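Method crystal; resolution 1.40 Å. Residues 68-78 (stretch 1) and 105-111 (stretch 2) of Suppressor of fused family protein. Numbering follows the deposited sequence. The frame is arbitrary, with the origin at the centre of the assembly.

Stretch 1 68-78: FIISPFETPEH
Stretch 2 105-111: GRPWVEQ

Stretch 1 of this Suppressor of fused family protein is the end of a strand (Phe68 to Ser71, phi near -100 to -140°, psi 118 to 155°), a loop from Pro72 (-68/-21) through Phe73 (-145/162), Glu74 (-69/132) and Thr75 (-162/135), then a helix that includes Glu77 (-51/-38) and His78 (-73/-30) and runs on beyond the stretch. Stretch 2 has no regular helix or strand: Arg106 is extended (-174/168), Pro107 lies at -61/145, Trp108 at -62/-38, Val109 at -131/149 and Glu110 at -44/-49. The nearest CA atoms across the stretches are those of Glu77 and Val109, 6.5 Å apart, and the contact buries 395 Å², both sides summed.

Polar contacts centre on Glu77 (chi1 m, chi2 t, chi3 -63°), whose CA-to-CB bond points toward stretch 2. Its OE2 accepts the one direct hydrogen bond between the stretches, from Glu110 N at 2.8 Å, with a bent N-H...acceptor angle of 131°. Its OE1 accepts from Thr75 OG1 at 2.7 Å, while Thr75 OG1 (chi1 t) caps the helix by accepting from Glu77 N at 3.1 Å; one hydroxyl thus serves both the backbone and the carboxylate of Glu77. A carboxylate suits this place because its two oxygens meet separate donors. Arg106 (chi1 p, then extended, t and t) brings NH2 to 3.6 Å from Glu77 O, which lies near the guanidinium plane; this is a contact rather than a hydrogen bond.

A second network fixes the buried His78 (chi1 m, chi2 -46°). Its NE2 donates to Ser71 OG at 2.9 Å, and Ser71 OG (chi1 t) donates to Phe73 O at 2.7 Å, tying strand, loop and helix together. On its other nitrogen, ND1 lies 2.8 Å from water 1, which donates to Trp108 O at 2.8 Å and so bridges the stretches.

Apolar packing is built on buried Trp108 (chi1 p, chi2 -62°), which has 93 Å² covered. Its CB points sideways, but the indole reaches stretch 1: CZ3 lies 3.9 Å from Ile69 CG2 (chi1 m, chi2 t), at the ring edge, and CH2 lies 3.8 Å from Pro72 CD. Apart from these apolar contacts, the backbone carbonyl Ile70 O lies near the indole plane, 3.6 Å from Trp108 CZ3. The His78 ring and the indole six-membered ring are oblique, centroids 5.7 Å apart and planes at 32°. Val109 (chi1 m) points toward stretch 1 and meets both rings: CG1 lies 3.4 Å from His78 CE1, and CG2, at 3.9 Å, and CG1, at 4.1 Å, both approach Phe73 CZ (Phe73 chi1 p, chi2 79°).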

# COMPACT_ATOMS: atom_id res chain seq x y z
N PHE A 68 -0.77 -2.35 1.35
CA PHE A 68 -2.01 -1.62 1.41
C PHE A 68 -1.82 -0.12 1.25
O PHE A 68 -0.76 0.44 1.58
CB PHE A 68 -2.81 -1.91 2.71
CG PHE A 68 -2.14 -1.50 3.96
CD1 PHE A 68 -2.37 -0.21 4.46
CD2 PHE A 68 -1.33 -2.35 4.66
CE1 PHE A 68 -1.74 0.21 5.62
CE2 PHE A 68 -0.73 -1.93 5.83
CZ PHE A 68 -0.91 -0.66 6.32
N ILE A 69 -2.88 0.52 0.78
CA ILE A 69 -2.96 1.98 0.54
C ILE A 69 -4.10 2.51 1.42
O ILE A 69 -5.21 1.93 1.41
CB ILE A 69 -3.25 2.29 -0.94
CG1 ILE A 69 -2.14 1.78 -1.85
CG2 ILE A 69 -3.51 3.79 -1.14
CD1 ILE A 69 -2.52 1.59 -3.32
N ILE A 70 -3.81 3.60 2.13
CA ILE A 70 -4.82 4.31 2.93
C ILE A 70 -5.23 5.55 2.15
O ILE A 70 -4.40 6.40 1.85
CB ILE A 70 -4.35 4.69 4.37
CG1 ILE A 70 -3.56 3.56 5.04
CG2 ILE A 70 -5.54 5.18 5.21
CD1 ILE A 70 -2.94 3.97 6.39
N SER A 71 -6.51 5.63 1.77
CA SER A 71 -6.98 6.65 0.84
C SER A 71 -8.02 7.56 1.47
O SER A 71 -8.95 7.09 2.13
CB SER A 71 -7.60 6.01 -0.39
OG SER A 71 -7.91 6.96 -1.39
N PRO A 72 -7.91 8.87 1.20
CA PRO A 72 -8.92 9.79 1.75
C PRO A 72 -10.32 9.63 1.16
O PRO A 72 -11.31 10.08 1.77
CB PRO A 72 -8.31 11.18 1.45
CG PRO A 72 -7.41 10.99 0.33
CD PRO A 72 -6.83 9.60 0.51
N PHE A 73 -10.40 9.05 -0.01
CA PHE A 73 -11.66 8.83 -0.69
C PHE A 73 -11.64 7.52 -1.45
O PHE A 73 -10.58 6.94 -1.72
CB PHE A 73 -11.99 10.03 -1.62
CG PHE A 73 -10.85 10.41 -2.57
CD1 PHE A 73 -10.60 9.69 -3.73
CD2 PHE A 73 -10.07 11.52 -2.30
CE1 PHE A 73 -9.55 10.06 -4.61
CE2 PHE A 73 -9.00 11.87 -3.15
CZ PHE A 73 -8.77 11.18 -4.30
N GLU A 74 -12.83 7.04 -1.80
CA GLU A 74 -13.00 5.86 -2.62
C GLU A 74 -12.55 6.15 -4.01
O GLU A 74 -12.96 7.17 -4.64
CB GLU A 74 -14.49 5.47 -2.66
CG GLU A 74 -14.76 4.20 -3.38
CD GLU A 74 -16.22 3.77 -3.33
OE1 GLU A 74 -17.10 4.65 -3.15
OE2 GLU A 74 -16.46 2.54 -3.45
N THR A 75 -11.75 5.26 -4.56
CA THR A 75 -11.33 5.37 -5.95
C THR A 75 -10.78 4.04 -6.46
O THR A 75 -9.94 3.44 -5.82
CB THR A 75 -10.28 6.46 -6.18
OG1 THR A 75 -9.85 6.39 -7.53
CG2 THR A 75 -9.11 6.40 -5.23
N PRO A 76 -11.19 3.64 -7.67
CA PRO A 76 -10.65 2.44 -8.26
C PRO A 76 -9.19 2.59 -8.70
O PRO A 76 -8.53 1.60 -9.06
CB PRO A 76 -11.57 2.20 -9.46
CG PRO A 76 -12.01 3.51 -9.81
CD PRO A 76 -12.23 4.22 -8.52
N GLU A 77 -8.64 3.80 -8.62
CA GLU A 77 -7.23 3.98 -8.89
C GLU A 77 -6.37 3.00 -8.09
O GLU A 77 -5.34 2.50 -8.58
CB GLU A 77 -6.82 5.43 -8.61
CG GLU A 77 -7.40 6.43 -9.62
CD GLU A 77 -7.32 7.87 -9.13
OE1 GLU A 77 -7.97 8.17 -8.10
OE2 GLU A 77 -6.60 8.67 -9.78
N HIS A 78 -6.77 2.75 -6.85
CA HIS A 78 -5.95 1.89 -6.01
C HIS A 78 -6.02 0.42 -6.38
O HIS A 78 -5.06 -0.34 -6.17
CB HIS A 78 -6.29 2.12 -4.54
CG HIS A 78 -6.13 3.55 -4.13
ND1 HIS A 78 -5.02 4.29 -4.47
CD2 HIS A 78 -6.95 4.38 -3.44
CE1 HIS A 78 -5.17 5.51 -3.98
NE2 HIS A 78 -6.34 5.60 -3.37
N GLY A 105 4.34 5.40 -11.55
CA GLY A 105 4.29 5.74 -12.98
C GLY A 105 3.24 6.77 -13.33
O GLY A 105 2.98 7.04 -14.53
N ARG A 106 2.61 7.32 -12.29
CA ARG A 106 1.57 8.30 -12.37
C ARG A 106 1.26 8.73 -10.93
O ARG A 106 1.70 8.08 -9.99
CB ARG A 106 0.32 7.72 -13.02
CG ARG A 106 -0.37 6.68 -12.22
CD ARG A 106 -1.56 6.17 -13.00
NE ARG A 106 -2.40 5.32 -12.18
CZ ARG A 106 -3.40 4.60 -12.62
NH1 ARG A 106 -3.66 4.57 -13.97
NH2 ARG A 106 -4.10 3.88 -11.72
N PRO A 107 0.50 9.82 -10.74
CA PRO A 107 0.11 10.18 -9.39
C PRO A 107 -0.71 9.10 -8.72
O PRO A 107 -1.55 8.45 -9.36
CB PRO A 107 -0.70 11.44 -9.59
CG PRO A 107 -0.17 12.01 -10.87
CD PRO A 107 0.05 10.82 -11.73
N TRP A 108 -0.53 8.93 -7.41
CA TRP A 108 -1.25 7.84 -6.72
C TRP A 108 -2.76 8.02 -6.80
O TRP A 108 -3.48 7.04 -6.87
CB TRP A 108 -0.77 7.70 -5.27
CG TRP A 108 -1.14 8.77 -4.31
CD1 TRP A 108 -0.80 10.10 -4.36
CD2 TRP A 108 -1.89 8.61 -3.09
NE1 TRP A 108 -1.29 10.76 -3.26
CE2 TRP A 108 -1.96 9.87 -2.46
CE3 TRP A 108 -2.49 7.51 -2.45
CZ2 TRP A 108 -2.64 10.05 -1.25
CZ3 TRP A 108 -3.13 7.69 -1.25
CH2 TRP A 108 -3.25 8.96 -0.67
N VAL A 109 -3.21 9.28 -6.71
CA VAL A 109 -4.56 9.68 -7.08
C VAL A 109 -4.41 10.91 -8.00
O VAL A 109 -3.46 11.71 -7.83
CB VAL A 109 -5.47 9.94 -5.89
CG1 VAL A 109 -5.65 8.70 -5.02
CG2 VAL A 109 -4.97 11.06 -5.01
N GLU A 110 -5.35 11.06 -8.94
CA GLU A 110 -5.24 12.02 -10.06
C GLU A 110 -4.74 13.40 -9.66
O GLU A 110 -3.86 13.94 -10.34
CB GLU A 110 -6.61 12.21 -10.79
CG GLU A 110 -6.56 13.13 -12.08
CD GLU A 110 -7.94 13.60 -12.54
OE1 GLU A 110 -8.97 13.25 -11.90
OE2 GLU A 110 -8.00 14.34 -13.55
N GLN A 111 -5.31 13.98 -8.64
CA GLN A 111 -4.99 15.39 -8.35
C GLN A 111 -3.75 15.62 -7.50
O GLN A 111 -3.34 16.73 -7.27
CB GLN A 111 -6.19 16.12 -7.76
CG GLN A 111 -7.35 16.26 -8.76
CD GLN A 111 -7.01 17.27 -9.86
OE1 GLN A 111 -6.63 18.40 -9.57
NE2 GLN A 111 -7.12 16.84 -11.10
O HOH W 1 -2.83 4.38 -6.27